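Cif (Cell cycle inhibiting factor) (Escherichia coli, PDB 3EFY) deamidates a glutamine side chain of host NEDD8, shutting down cullin-RING ubiquitin ligases and arresting the host cell cycle, with this fragment forming the C-terminal part of the effector. Local coordinates at residues L37-E40 with Q41-R45; E44-S47 with C48-E51; R95-F99 with E100-T104; E131-A134 with T135-I139; E172-I175 with E176-K179. All coordinates share one frame; numbering follows the deposited sequence.

Interaction 1 (L37-E40 with Q41-R45)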
loop_
_atom_site.group_PDB
_atom_site.type_symbol
_atom_site.label_atom_id
_atom_site.label_comp_id
_atom_site.label_asym_id
_atom_site.label_seq_id
_atom_site.Cartn_x
_atom_site.Cartn_y
_atom_site.Cartn_z
ATOM N N LEU A 37 12.416 -4.286 -18.530
ATOM C CA LEU A 37 13.415 -3.809 -19.452
ATOM C C LEU A 37 14.761 -4.502 -19.175
ATOM O O LEU A 37 15.137 -4.745 -18.007
ATOM C CB LEU A 37 13.675 -2.296 -19.268
ATOM C CG LEU A 37 12.549 -1.308 -19.615
ATOM C CD1 LEU A 37 11.418 -1.343 -18.672
ATOM C CD2 LEU A 37 13.178 0.093 -19.660
ATOM N N SER A 38 15.476 -4.756 -20.244
ATOM C CA SER A 38 16.883 -5.135 -20.189
ATOM C C SER A 38 17.716 -3.904 -19.936
ATOM O O SER A 38 17.266 -2.781 -20.083
ATOM C CB SER A 38 17.343 -5.792 -21.495
ATOM O OG SER A 38 17.224 -4.857 -22.559
ATOM N N LEU A 39 18.974 -4.104 -19.607
ATOM C CA LEU A 39 19.873 -2.961 -19.484
ATOM C C LEU A 39 19.989 -2.166 -20.777
ATOM O O LEU A 39 19.950 -0.944 -20.751
ATOM C CB LEU A 39 21.274 -3.435 -19.089
ATOM C CG LEU A 39 22.277 -2.327 -18.836
ATOM C CD1 LEU A 39 21.846 -1.209 -17.831
ATOM C CD2 LEU A 39 23.603 -3.000 -18.390
ATOM N N GLU A 40 20.086 -2.840 -21.908
ATOM C CA GLU A 40 20.200 -2.118 -23.176
ATOM C C GLU A 40 18.974 -1.262 -23.412
ATOM O O GLU A 40 19.085 -0.104 -23.820
ATOM C CB GLU A 40 20.426 -3.100 -24.317
ATOM C CG GLU A 40 20.155 -2.634 -25.727
ATOM C CD GLU A 40 20.048 -3.853 -26.665
ATOM O OE1 GLU A 40 18.912 -4.263 -27.030
ATOM O OE2 GLU A 40 21.106 -4.433 -26.961
ATOM N N GLN A 41 17.803 -1.820 -23.143
ATOM C CA GLN A 41 16.575 -1.078 -23.235
ATOM C C GLN A 41 16.534 0.148 -22.304
ATOM O O GLN A 41 16.121 1.251 -22.666
ATOM C CB GLN A 41 15.437 -2.033 -22.892
ATOM C CG GLN A 41 14.204 -1.797 -23.532
ATOM C CD GLN A 41 13.219 -2.981 -23.335
ATOM O OE1 GLN A 41 13.534 -4.028 -22.723
ATOM N NE2 GLN A 41 12.032 -2.802 -23.874
ATOM N N LEU A 42 16.931 -0.044 -21.046
ATOM C CA LEU A 42 16.961 1.022 -20.097
ATOM C C LEU A 42 17.933 2.137 -20.575
ATOM O O LEU A 42 17.603 3.310 -20.510
ATOM C CB LEU A 42 17.446 0.503 -18.712
ATOM C CG LEU A 42 17.649 1.647 -17.702
ATOM C CD1 LEU A 42 16.318 2.336 -17.346
ATOM C CD2 LEU A 42 18.346 1.156 -16.444
ATOM N N GLN A 43 19.098 1.761 -21.086
ATOM C CA GLN A 43 20.103 2.744 -21.542
ATOM C C GLN A 43 19.508 3.634 -22.688
ATOM O O GLN A 43 19.678 4.871 -22.684
ATOM C CB GLN A 43 21.415 2.067 -21.966
ATOM C CG GLN A 43 22.189 1.438 -20.798
ATOM C CD GLN A 43 23.338 0.544 -21.234
ATOM O OE1 GLN A 43 23.338 -0.014 -22.350
ATOM N NE2 GLN A 43 24.323 0.363 -20.341
ATOM N N GLU A 44 18.753 3.000 -23.571
ATOM C CA GLU A 44 18.026 3.765 -24.619
ATOM C C GLU A 44 17.000 4.673 -24.029
ATOM O O GLU A 44 16.928 5.845 -24.430
ATOM C CB GLU A 44 17.433 2.856 -25.700
ATOM C CG GLU A 44 18.482 2.107 -26.486
ATOM C CD GLU A 44 19.249 3.018 -27.408
ATOM O OE1 GLU A 44 18.614 3.892 -28.064
ATOM O OE2 GLU A 44 20.486 2.878 -27.457
ATOM N N ARG A 45 16.192 4.186 -23.061
ATOM C CA ARG A 45 15.168 5.010 -22.458
ATOM C C ARG A 45 15.814 6.215 -21.749
ATOM O O ARG A 45 15.260 7.309 -21.743
ATOM C CB ARG A 45 14.303 4.197 -21.499
ATOM C CG ARG A 45 13.334 3.195 -22.192
ATOM C CD ARG A 45 12.131 3.937 -22.934
ATOM N NE ARG A 45 11.379 4.777 -22.027
ATOM C CZ ARG A 45 10.472 4.339 -21.145
ATOM N NH1 ARG A 45 10.171 3.037 -21.063
ATOM N NH2 ARG A 45 9.910 5.172 -20.309
HETATM O O HOH W 1 21.214 0.658 -25.313
#

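Interaction 2 (E44-S47 with C48-E51)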
loop_
_atom_site.group_PDB
_atom_site.type_symbol
_atom_site.label_atom_id
_atom_site.label_comp_id
_atom_site.label_asym_id
_atom_site.label_seq_id
_atom_site.Cartn_x
_atom_site.Cartn_y
_atom_site.Cartn_z
ATOM N N GLU A 44 18.753 3.000 -23.571
ATOM C CA GLU A 44 18.026 3.765 -24.619
ATOM C C GLU A 44 17.000 4.673 -24.029
ATOM O O GLU A 44 16.928 5.845 -24.430
ATOM C CB GLU A 44 17.433 2.856 -25.700
ATOM C CG GLU A 44 18.482 2.107 -26.486
ATOM C CD GLU A 44 19.249 3.018 -27.408
ATOM O OE1 GLU A 44 18.614 3.892 -28.064
ATOM O OE2 GLU A 44 20.486 2.878 -27.457
ATOM N N ARG A 45 16.192 4.186 -23.061
ATOM C CA ARG A 45 15.168 5.010 -22.458
ATOM C C ARG A 45 15.814 6.215 -21.749
ATOM O O ARG A 45 15.260 7.309 -21.743
ATOM C CB ARG A 45 14.303 4.197 -21.499
ATOM C CG ARG A 45 13.334 3.195 -22.192
ATOM C CD ARG A 45 12.131 3.937 -22.934
ATOM N NE ARG A 45 11.379 4.777 -22.027
ATOM C CZ ARG A 45 10.472 4.339 -21.145
ATOM N NH1 ARG A 45 10.171 3.037 -21.063
ATOM N NH2 ARG A 45 9.910 5.172 -20.309
ATOM N N LEU A 46 16.943 5.989 -21.064
ATOM C CA LEU A 46 17.528 7.084 -20.286
ATOM C C LEU A 46 18.070 8.170 -21.233
ATOM O O LEU A 46 17.990 9.369 -20.905
ATOM C CB LEU A 46 18.607 6.551 -19.349
ATOM C CG LEU A 46 18.113 5.658 -18.201
ATOM C CD1 LEU A 46 19.309 5.090 -17.447
ATOM C CD2 LEU A 46 17.098 6.349 -17.268
ATOM N N SER A 47 18.531 7.757 -22.397
ATOM C CA SER A 47 19.089 8.683 -23.399
ATOM C C SER A 47 18.072 9.678 -23.901
ATOM O O SER A 47 18.451 10.832 -24.261
ATOM C CB SER A 47 19.702 7.917 -24.568
ATOM O OG SER A 47 20.833 7.181 -24.124
ATOM N N CYS A 48 16.797 9.284 -23.909
ATOM C CA CYS A 48 15.685 10.138 -24.356
ATOM C C CYS A 48 14.651 10.470 -23.282
ATOM O O CYS A 48 13.525 10.905 -23.581
ATOM C CB CYS A 48 15.025 9.525 -25.577
ATOM S SG CYS A 48 14.217 7.958 -25.296
ATOM N N MET A 49 15.035 10.341 -22.006
ATOM C CA MET A 49 14.108 10.555 -20.913
ATOM C C MET A 49 13.677 12.007 -20.775
ATOM O O MET A 49 14.529 12.878 -20.664
ATOM C CB MET A 49 14.729 10.107 -19.581
ATOM C CG MET A 49 13.826 10.280 -18.424
ATOM S SD MET A 49 14.465 9.362 -16.957
ATOM C CE MET A 49 13.759 7.763 -17.328
ATOM N N PRO A 50 12.376 12.261 -20.795
ATOM C CA PRO A 50 11.916 13.653 -20.634
ATOM C C PRO A 50 12.408 14.287 -19.346
ATOM O O PRO A 50 12.417 13.642 -18.276
ATOM C CB PRO A 50 10.412 13.511 -20.611
ATOM C CG PRO A 50 10.168 12.329 -21.462
ATOM C CD PRO A 50 11.252 11.371 -21.123
ATOM N N GLU A 51 12.857 15.541 -19.436
ATOM C CA GLU A 51 13.286 16.328 -18.290
ATOM C C GLU A 51 12.124 16.845 -17.445
ATOM O O GLU A 51 12.291 17.121 -16.261
ATOM C CB GLU A 51 14.189 17.497 -18.751
ATOM C CG GLU A 51 15.420 17.034 -19.458
ATOM C CD GLU A 51 16.328 18.179 -19.929
ATOM O OE1 GLU A 51 15.910 19.381 -19.806
ATOM O OE2 GLU A 51 17.459 17.830 -20.338
#

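Interaction 3 (R95-F99 with E100-T104)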
loop_
_atom_site.group_PDB
_atom_site.type_symbol
_atom_site.label_atom_id
_atom_site.label_comp_id
_atom_site.label_asym_id
_atom_site.label_seq_id
_atom_site.Cartn_x
_atom_site.Cartn_y
_atom_site.Cartn_z
ATOM N N ARG A 95 25.967 -5.638 3.451
ATOM C CA ARG A 95 25.549 -5.984 4.786
ATOM C C ARG A 95 24.105 -5.637 5.110
ATOM O O ARG A 95 23.432 -4.892 4.344
ATOM C CB ARG A 95 26.494 -5.333 5.793
ATOM C CG ARG A 95 26.399 -3.841 5.859
ATOM C CD ARG A 95 27.192 -3.301 7.028
ATOM N NE ARG A 95 27.730 -1.994 6.751
ATOM C CZ ARG A 95 28.094 -1.106 7.664
ATOM N NH1 ARG A 95 28.023 -1.400 8.979
ATOM N NH2 ARG A 95 28.580 0.065 7.269
ATOM N N LYS A 96 23.590 -6.183 6.216
ATOM C CA LYS A 96 22.223 -5.889 6.671
ATOM C C LYS A 96 21.985 -4.401 6.843
ATOM O O LYS A 96 22.821 -3.700 7.413
ATOM C CB LYS A 96 21.885 -6.545 8.037
ATOM C CG LYS A 96 20.418 -6.379 8.438
ATOM C CD LYS A 96 19.980 -7.180 9.684
ATOM C CE LYS A 96 18.596 -6.728 10.192
ATOM N NZ LYS A 96 17.494 -7.124 9.252
ATOM N N LEU A 97 20.846 -3.942 6.316
ATOM C CA LEU A 97 20.439 -2.542 6.326
ATOM C C LEU A 97 18.931 -2.380 6.449
ATOM O O LEU A 97 18.184 -2.810 5.563
ATOM C CB LEU A 97 20.922 -1.901 5.030
ATOM C CG LEU A 97 20.530 -0.460 4.727
ATOM C CD1 LEU A 97 21.221 0.525 5.723
ATOM C CD2 LEU A 97 21.012 -0.133 3.301
ATOM N N ARG A 98 18.466 -1.784 7.538
ATOM C CA ARG A 98 17.050 -1.516 7.714
ATOM C C ARG A 98 16.650 -0.328 6.863
ATOM O O ARG A 98 17.402 0.662 6.771
ATOM C CB ARG A 98 16.693 -1.267 9.169
ATOM C CG ARG A 98 16.992 -2.502 10.045
ATOM C CD ARG A 98 16.779 -2.190 11.534
ATOM N NE ARG A 98 15.429 -1.698 11.720
ATOM C CZ ARG A 98 15.093 -0.442 12.008
ATOM N NH1 ARG A 98 16.022 0.502 12.204
ATOM N NH2 ARG A 98 13.803 -0.131 12.112
ATOM N N PHE A 99 15.479 -0.402 6.248
ATOM C CA PHE A 99 14.960 0.726 5.460
ATOM C C PHE A 99 14.997 2.012 6.285
ATOM O O PHE A 99 15.476 3.028 5.815
ATOM C CB PHE A 99 13.504 0.450 5.002
ATOM C CG PHE A 99 12.905 1.506 4.134
ATOM C CD1 PHE A 99 13.313 1.682 2.823
ATOM C CD2 PHE A 99 11.831 2.274 4.592
ATOM C CE1 PHE A 99 12.713 2.584 2.024
ATOM C CE2 PHE A 99 11.231 3.216 3.773
ATOM C CZ PHE A 99 11.693 3.376 2.473
ATOM N N GLU A 100 14.533 1.926 7.539
ATOM C CA GLU A 100 14.504 3.116 8.426
ATOM C C GLU A 100 15.872 3.803 8.542
ATOM O O GLU A 100 15.989 5.032 8.429
ATOM C CB GLU A 100 13.989 2.713 9.818
ATOM C CG GLU A 100 13.947 3.834 10.791
ATOM C CD GLU A 100 13.304 3.448 12.106
ATOM O OE1 GLU A 100 13.182 2.241 12.424
ATOM O OE2 GLU A 100 12.923 4.380 12.819
ATOM N N ASP A 101 16.906 2.996 8.711
ATOM C CA ASP A 101 18.267 3.503 8.888
ATOM C C ASP A 101 18.812 4.128 7.613
ATOM O O ASP A 101 19.326 5.251 7.635
ATOM C CB ASP A 101 19.163 2.405 9.397
ATOM C CG ASP A 101 18.754 1.916 10.786
ATOM O OD1 ASP A 101 18.181 2.728 11.580
ATOM O OD2 ASP A 101 18.950 0.708 11.056
ATOM N N TRP A 102 18.642 3.433 6.477
ATOM C CA TRP A 102 19.057 3.973 5.199
ATOM C C TRP A 102 18.365 5.328 4.936
ATOM O O TRP A 102 19.009 6.313 4.505
ATOM C CB TRP A 102 18.751 2.962 4.079
ATOM C CG TRP A 102 19.146 3.444 2.723
ATOM C CD1 TRP A 102 18.288 3.929 1.759
ATOM C CD2 TRP A 102 20.469 3.590 2.186
ATOM N NE1 TRP A 102 19.005 4.305 0.659
ATOM C CE2 TRP A 102 20.346 4.127 0.890
ATOM C CE3 TRP A 102 21.762 3.332 2.666
ATOM C CZ2 TRP A 102 21.464 4.394 0.094
ATOM C CZ3 TRP A 102 22.848 3.544 1.865
ATOM C CH2 TRP A 102 22.709 4.067 0.576
ATOM N N MET A 103 17.053 5.379 5.142
ATOM C CA MET A 103 16.254 6.517 4.700
ATOM C C MET A 103 16.474 7.765 5.560
ATOM O O MET A 103 16.316 8.907 5.053
ATOM C CB MET A 103 14.780 6.181 4.619
ATOM C CG MET A 103 14.479 5.062 3.604
ATOM S SD MET A 103 14.799 5.600 1.896
ATOM C CE MET A 103 13.383 6.592 1.628
ATOM N N THR A 104 16.874 7.521 6.800
ATOM C CA THR A 104 17.086 8.624 7.771
ATOM C C THR A 104 18.542 9.093 7.805
ATOM O O THR A 104 18.898 9.978 8.620
ATOM C CB THR A 104 16.514 8.252 9.185
ATOM O OG1 THR A 104 17.142 7.097 9.740
ATOM C CG2 THR A 104 14.994 8.028 9.133
HETATM O O HOH W 2 20.264 -0.982 9.650
#

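Interaction 4 (E131-A134 with T135-I139)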
loop_
_atom_site.group_PDB
_atom_site.type_symbol
_atom_site.label_atom_id
_atom_site.label_comp_id
_atom_site.label_asym_id
_atom_site.label_seq_id
_atom_site.Cartn_x
_atom_site.Cartn_y
_atom_site.Cartn_z
ATOM N N GLU A 131 34.906 -0.190 -4.263
ATOM C CA GLU A 131 34.734 1.157 -3.791
ATOM C C GLU A 131 33.444 1.735 -4.378
ATOM O O GLU A 131 32.729 2.419 -3.676
ATOM C CB GLU A 131 35.933 2.055 -4.123
ATOM C CG GLU A 131 37.238 1.632 -3.419
ATOM C CD GLU A 131 37.301 1.948 -1.924
ATOM O OE1 GLU A 131 36.335 2.510 -1.348
ATOM O OE2 GLU A 131 38.348 1.614 -1.306
ATOM N N GLN A 132 33.199 1.422 -5.642
ATOM C CA GLN A 132 31.988 1.889 -6.370
ATOM C C GLN A 132 30.726 1.351 -5.651
ATOM O O GLN A 132 29.801 2.080 -5.346
ATOM C CB GLN A 132 32.064 1.413 -7.795
ATOM C CG GLN A 132 30.870 1.719 -8.628
ATOM C CD GLN A 132 31.051 1.326 -10.076
ATOM O OE1 GLN A 132 31.391 0.176 -10.418
ATOM N NE2 GLN A 132 30.813 2.294 -10.951
ATOM N N ILE A 133 30.752 0.068 -5.319
ATOM C CA ILE A 133 29.609 -0.587 -4.637
ATOM C C ILE A 133 29.399 -0.023 -3.250
ATOM O O ILE A 133 28.289 0.303 -2.847
ATOM C CB ILE A 133 29.797 -2.133 -4.599
ATOM C CG1 ILE A 133 29.780 -2.729 -5.986
ATOM C CG2 ILE A 133 28.723 -2.831 -3.700
ATOM C CD1 ILE A 133 30.212 -4.186 -6.011
ATOM N N ALA A 134 30.477 0.147 -2.474
ATOM C CA ALA A 134 30.324 0.751 -1.156
ATOM C C ALA A 134 29.811 2.156 -1.173
ATOM O O ALA A 134 28.982 2.536 -0.342
ATOM C CB ALA A 134 31.646 0.720 -0.383
ATOM N N THR A 135 30.287 2.957 -2.121
ATOM C CA THR A 135 29.850 4.350 -2.245
ATOM C C THR A 135 28.350 4.465 -2.521
ATOM O O THR A 135 27.674 5.289 -1.953
ATOM C CB THR A 135 30.628 5.100 -3.302
ATOM O OG1 THR A 135 31.993 5.233 -2.844
ATOM C CG2 THR A 135 30.072 6.493 -3.507
ATOM N N LEU A 136 27.847 3.542 -3.320
ATOM C CA LEU A 136 26.418 3.547 -3.678
ATOM C C LEU A 136 25.516 2.903 -2.616
ATOM O O LEU A 136 24.433 3.415 -2.334
ATOM C CB LEU A 136 26.209 2.858 -5.021
ATOM C CG LEU A 136 26.736 3.643 -6.235
ATOM C CD1 LEU A 136 26.826 2.764 -7.497
ATOM C CD2 LEU A 136 25.833 4.913 -6.436
ATOM N N PHE A 137 25.958 1.767 -2.049
ATOM C CA PHE A 137 25.022 0.901 -1.335
ATOM C C PHE A 137 25.256 0.772 0.174
ATOM O O PHE A 137 24.341 0.411 0.899
ATOM C CB PHE A 137 25.021 -0.507 -1.944
ATOM C CG PHE A 137 24.536 -0.561 -3.380
ATOM C CD1 PHE A 137 23.179 -0.493 -3.651
ATOM C CD2 PHE A 137 25.425 -0.691 -4.427
ATOM C CE1 PHE A 137 22.731 -0.492 -4.988
ATOM C CE2 PHE A 137 24.985 -0.715 -5.727
ATOM C CZ PHE A 137 23.629 -0.602 -6.002
ATOM N N ASP A 138 26.494 1.044 0.629
ATOM C CA ASP A 138 26.801 0.922 2.064
ATOM C C ASP A 138 26.483 2.203 2.848
ATOM O O ASP A 138 26.825 3.298 2.433
ATOM C CB ASP A 138 28.245 0.465 2.265
ATOM C CG ASP A 138 28.501 0.051 3.724
ATOM O OD1 ASP A 138 28.051 -1.040 4.134
ATOM O OD2 ASP A 138 29.005 0.900 4.487
ATOM N N ILE A 139 25.836 2.072 3.998
ATOM C CA ILE A 139 25.378 3.213 4.766
ATOM C C ILE A 139 26.541 4.146 5.193
ATOM O O ILE A 139 26.364 5.356 5.318
ATOM C CB ILE A 139 24.524 2.779 5.976
ATOM C CG1 ILE A 139 23.693 3.961 6.491
ATOM C CG2 ILE A 139 25.391 2.058 7.027
ATOM C CD1 ILE A 139 22.633 3.663 7.525
#

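Interaction 5 (E172-I175 with E176-K179)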
loop_
_atom_site.group_PDB
_atom_site.type_symbol
_atom_site.label_atom_id
_atom_site.label_comp_id
_atom_site.label_asym_id
_atom_site.label_seq_id
_atom_site.Cartn_x
_atom_site.Cartn_y
_atom_site.Cartn_z
ATOM N N GLU A 172 2.826 11.682 -2.475
ATOM C CA GLU A 172 2.471 12.439 -1.281
ATOM C C GLU A 172 1.226 11.857 -0.653
ATOM O O GLU A 172 1.217 11.631 0.538
ATOM C CB GLU A 172 2.235 13.923 -1.605
ATOM C CG GLU A 172 3.452 14.723 -1.934
ATOM C CD GLU A 172 3.115 16.124 -2.463
ATOM O OE1 GLU A 172 4.055 16.789 -2.938
ATOM O OE2 GLU A 172 1.924 16.546 -2.400
ATOM N N LYS A 173 0.174 11.608 -1.447
ATOM C CA LYS A 173 -1.071 11.047 -0.968
ATOM C C LYS A 173 -0.850 9.661 -0.356
ATOM O O LYS A 173 -1.361 9.369 0.719
ATOM C CB LYS A 173 -2.082 10.933 -2.112
ATOM C CG LYS A 173 -3.277 10.026 -1.825
ATOM C CD LYS A 173 -4.052 9.553 -3.098
ATOM C CE LYS A 173 -3.163 8.820 -4.206
ATOM N NZ LYS A 173 -3.106 7.293 -4.206
ATOM N N ASN A 174 -0.074 8.806 -1.032
ATOM C CA ASN A 174 0.161 7.472 -0.494
ATOM C C ASN A 174 0.971 7.413 0.803
ATOM O O ASN A 174 0.766 6.526 1.622
ATOM C CB ASN A 174 0.766 6.551 -1.567
ATOM C CG ASN A 174 -0.250 6.215 -2.675
ATOM O OD1 ASN A 174 -1.464 6.246 -2.447
ATOM N ND2 ASN A 174 0.242 5.895 -3.860
ATOM N N ILE A 175 1.872 8.371 0.997
ATOM C CA ILE A 175 2.624 8.434 2.257
ATOM C C ILE A 175 1.687 8.851 3.369
ATOM O O ILE A 175 1.748 8.299 4.443
ATOM C CB ILE A 175 3.805 9.371 2.179
ATOM C CG1 ILE A 175 4.888 8.781 1.266
ATOM C CG2 ILE A 175 4.403 9.610 3.604
ATOM C CD1 ILE A 175 5.956 9.776 0.851
ATOM N N GLU A 176 0.800 9.809 3.101
ATOM C CA GLU A 176 -0.213 10.152 4.102
ATOM C C GLU A 176 -1.066 8.943 4.489
ATOM O O GLU A 176 -1.383 8.720 5.651
ATOM C CB GLU A 176 -1.063 11.341 3.645
ATOM C CG GLU A 176 -0.286 12.637 3.612
ATOM C CD GLU A 176 0.385 12.953 4.959
ATOM O OE1 GLU A 176 -0.324 12.958 6.002
ATOM O OE2 GLU A 176 1.621 13.175 4.985
ATOM N N ILE A 177 -1.448 8.131 3.500
ATOM C CA ILE A 177 -2.207 6.940 3.780
ATOM C C ILE A 177 -1.446 5.934 4.628
ATOM O O ILE A 177 -1.991 5.417 5.618
ATOM C CB ILE A 177 -2.722 6.298 2.438
ATOM C CG1 ILE A 177 -3.714 7.216 1.722
ATOM C CG2 ILE A 177 -3.311 4.935 2.722
ATOM C CD1 ILE A 177 -3.751 6.965 0.201
ATOM N N ILE A 178 -0.187 5.653 4.297
ATOM C CA ILE A 178 0.571 4.674 5.065
ATOM C C ILE A 178 0.766 5.124 6.537
ATOM O O ILE A 178 0.673 4.288 7.441
ATOM C CB ILE A 178 1.865 4.246 4.328
ATOM C CG1 ILE A 178 2.359 2.879 4.811
ATOM C CG2 ILE A 178 2.930 5.253 4.444
ATOM C CD1 ILE A 178 3.499 2.300 3.926
ATOM N N LYS A 179 0.948 6.418 6.753
ATOM C CA LYS A 179 1.160 6.922 8.116
ATOM C C LYS A 179 -0.133 6.760 8.892
ATOM O O LYS A 179 -0.115 6.329 10.040
ATOM C CB LYS A 179 1.581 8.391 8.114
ATOM C CG LYS A 179 2.943 8.623 7.537
ATOM C CD LYS A 179 3.446 10.041 7.814
ATOM C CE LYS A 179 2.778 11.050 6.955
ATOM N NZ LYS A 179 3.236 12.458 7.305
HETATM O O HOH W 3 2.940 13.161 2.379
#

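Interaction 1 (L37-E40 with Q41-R45)
Ser38 and Gln41 trade hydrogen bonds in a capping box that opens helix 39-47. Gln41 N donates to Ser38 OG at 3.1 Å, nearly straight at 165°, and Gln41 OE1 takes the Ser38 N-H in return, at 3.2 Å, with the donor somewhat out of the amide plane. Ser38 OG, held between its own backbone N and carbonyl carbon (chi1 63°), faces into the first turn, where Gln41 N meets it. Regular backbone bonds begin at the cap residue itself, Leu42 N donating to Ser38 O (2.9 Å), and one water joins Glu40 O to Glu44 OE2.

Packing flanks the box. Leu37 lies at about a right angle across the Gln41 side chain and sets CD2 against Leu42 CA, at 3.9 Å, and Arg45 CG. Leu39 and Leu42 turn to Phe120 of helix 113-124 and Phe161 of strand 159-166, fixing this surface helix to the domain. On the next turn, the Gln43 side chain slants across that of Leu39, with NE2 3.7 Å from Leu39 CG.

Interaction 2 (E44-S47 with C48-E51)
The peptide N-H of Cys48 is shared between the carbonyls of Glu44 and Arg45, at 3.5 Å from Glu44 O and 3.3 Å from Arg45 O. Both bonds are weak and bent, with N-H...O angles near 138°. Met49 N turns instead to Leu46 O, 3.3 Å away; this bond is straighter at 168°, though long enough to count as weak too. Against the same carbonyls lie side-chain atoms: Met49 CB rests 3.6 Å from Arg45 O, and Cys48 SG is 3.5 Å from Glu44 O.

This is the C-terminal end of helix 39-47, where the chain changes over to the extended loop leading into strand 54-61 of the central antiparallel sheet. The apolar part of the contact belongs to Leu46 and Met49, which lie side by side and point the same way. Met49 is extended as far as SD, then bends (chi3 -85°), which swings its methyl CE to within 3.6 Å of Leu46 CD2, while SD stays slightly farther from Leu46 CD2. Met49 is buried against Phe55 of strand 54-61 and Leu163 of strand 159-166. On the solvent side, Ser47 OG bonds back to Gln43 O one turn earlier.

Interaction 3 (R95-F99 with E100-T104)
Arg98 bends forward over the first turn of helix 99-103 and grips two acids with its guanidinium. Its chain runs extended from CB to CD and then kinks (chi3 56°), which brings the edge of the guanidinium to Glu100 OE1 and Asp101 OD2. NH2 meets Glu100 OE1 in a salt bridge modelled at a doubtfully short 2.5 Å, and NH1 reaches Asp101 OD2 at 3.2 Å through a weaker bond. The carboxylates are turned steeply to the guanidinium, by 63° and 71°. A water links Asp101 OD2 to Arg98 N, the N-cap residue.

On another side of the turn, Phe99 projects with CG opposite its backbone N, while Met103 folds at both chi2 and chi3. Met103 CG thereby lies over the ring centre in a CH-pi contact, 3.4 Å from the centroid, with SD placed obliquely in a Met-aromatic contact. Leu97 CD2 approaches Trp102 CE3 at 3.6 Å; both side chains also touch Gln86, probably an active-site residue, and Trp102 NE1 bonds to Leu84 O. Phe99 packs on Ser180 of the second subunit. One guanidinium between two carboxylates beside a helix N-terminus would probably favour both ionised acids, leaving the group net negative.

Interaction 4 (E131-A134 with T135-I139)
Phe137 and Ile133 are brought together by their first torsions: Phe137 swings CG beside its own backbone N (chi1 -64°), and Ile133 directs CG2 away from its N. The pair lies on the last turn of helix 130-137. Phe137 CD2 rests 4.0 Å from Ile133 CG2, and the ring presents its edge to Ile133 O, with CD2 at 3.4 Å. That carbonyl also takes the Phe137 N-H at 2.9 Å, so ring and backbone crowd around one oxygen. The ring goes on to make edge-to-face contacts with Tyr68 and Tyr119, and Phe137 O accepts from Gln86 NE2. The helix end is thus bonded to Gln86, a residue of the probable active site.

Toward the outer face, Thr135 holds OG1 beside its backbone N, 3.0 Å from Glu131 O, the same oxygen that receives the Thr135 N-H. Leu136 lies along the preceding turn, CG 3.6 Å from Gln132 O, before meeting Ile116 and Tyr119 of helix 113-124. Asp138 is the first residue to leave helical geometry, yet its N-H still bonds to Ala134 O at 3.1 Å. Its carboxylate has other work, a salt bridge from OD1 to Arg95 NE. Its CB is left close to the turn behind, 3.4 Å from Ala134 O.

Interaction 5 (E172-I175 with E176-K179)
Lys179 drapes back over Ile175 one turn earlier on helix 168-184. Its CB lies 3.7 Å from Ile175 O, and CG comes closer to that oxygen, at 3.3 Å, with the Lys179 N-H hydrogen-bonded to it as well. CD draws away to 4.2 Å from Ile175 O before a bend at chi3 (-75°) carries CE to Ile175 CG2, at 4.0 Å, crossing the isoleucine at a slant. The tip, NZ, ends in a salt bridge to Glu176 OE2 at 2.9 Å, met on the syn side of the carboxylate. A water lies between that same OE2 and Glu172 O.

Elsewhere, Ile177 runs beside Lys173 and Asn174, its CD1 3.7 Å from Lys173 CG and about as near to Asn174 OD1. That oxygen receives Lys173 NZ at 2.6 Å from above the carbonyl plane; NZ also bonds to Asp23 O, and Asn174 ND2 to Leu20 O and Asp23 O, fastening the helix to the end of helix 10-22. Ile177 packs on Val12 of the second subunit, and Ile178 on its counterpart there. Aliphatic stems thus face the partner subunit or previous turn; Glu176 probably offsets the charge of Lys179, whereas neutral oxygens hold Lys173.

How the interactions relate
Interactions 1 and 2 are surface contacts on opposite ends of one helix, 39-47, sharing Glu44 and Arg45: a polar cap with nearly straight bonds at the start, weak bonds and a leucine-methionine contact at the finish. Both lie away from the active site. Interactions 3 and 4 are more buried and touch each other, through a salt bridge and Trp102 packed on the backbone of 136-137; both border Gln86 and bring aromatic rings to it. Interaction 5, partly buried, touches none of the others; interaction 3 comes nearest, about 8 Å between nearest atoms. Its isoleucines serve the interface with the second subunit, which interaction 3 also touches.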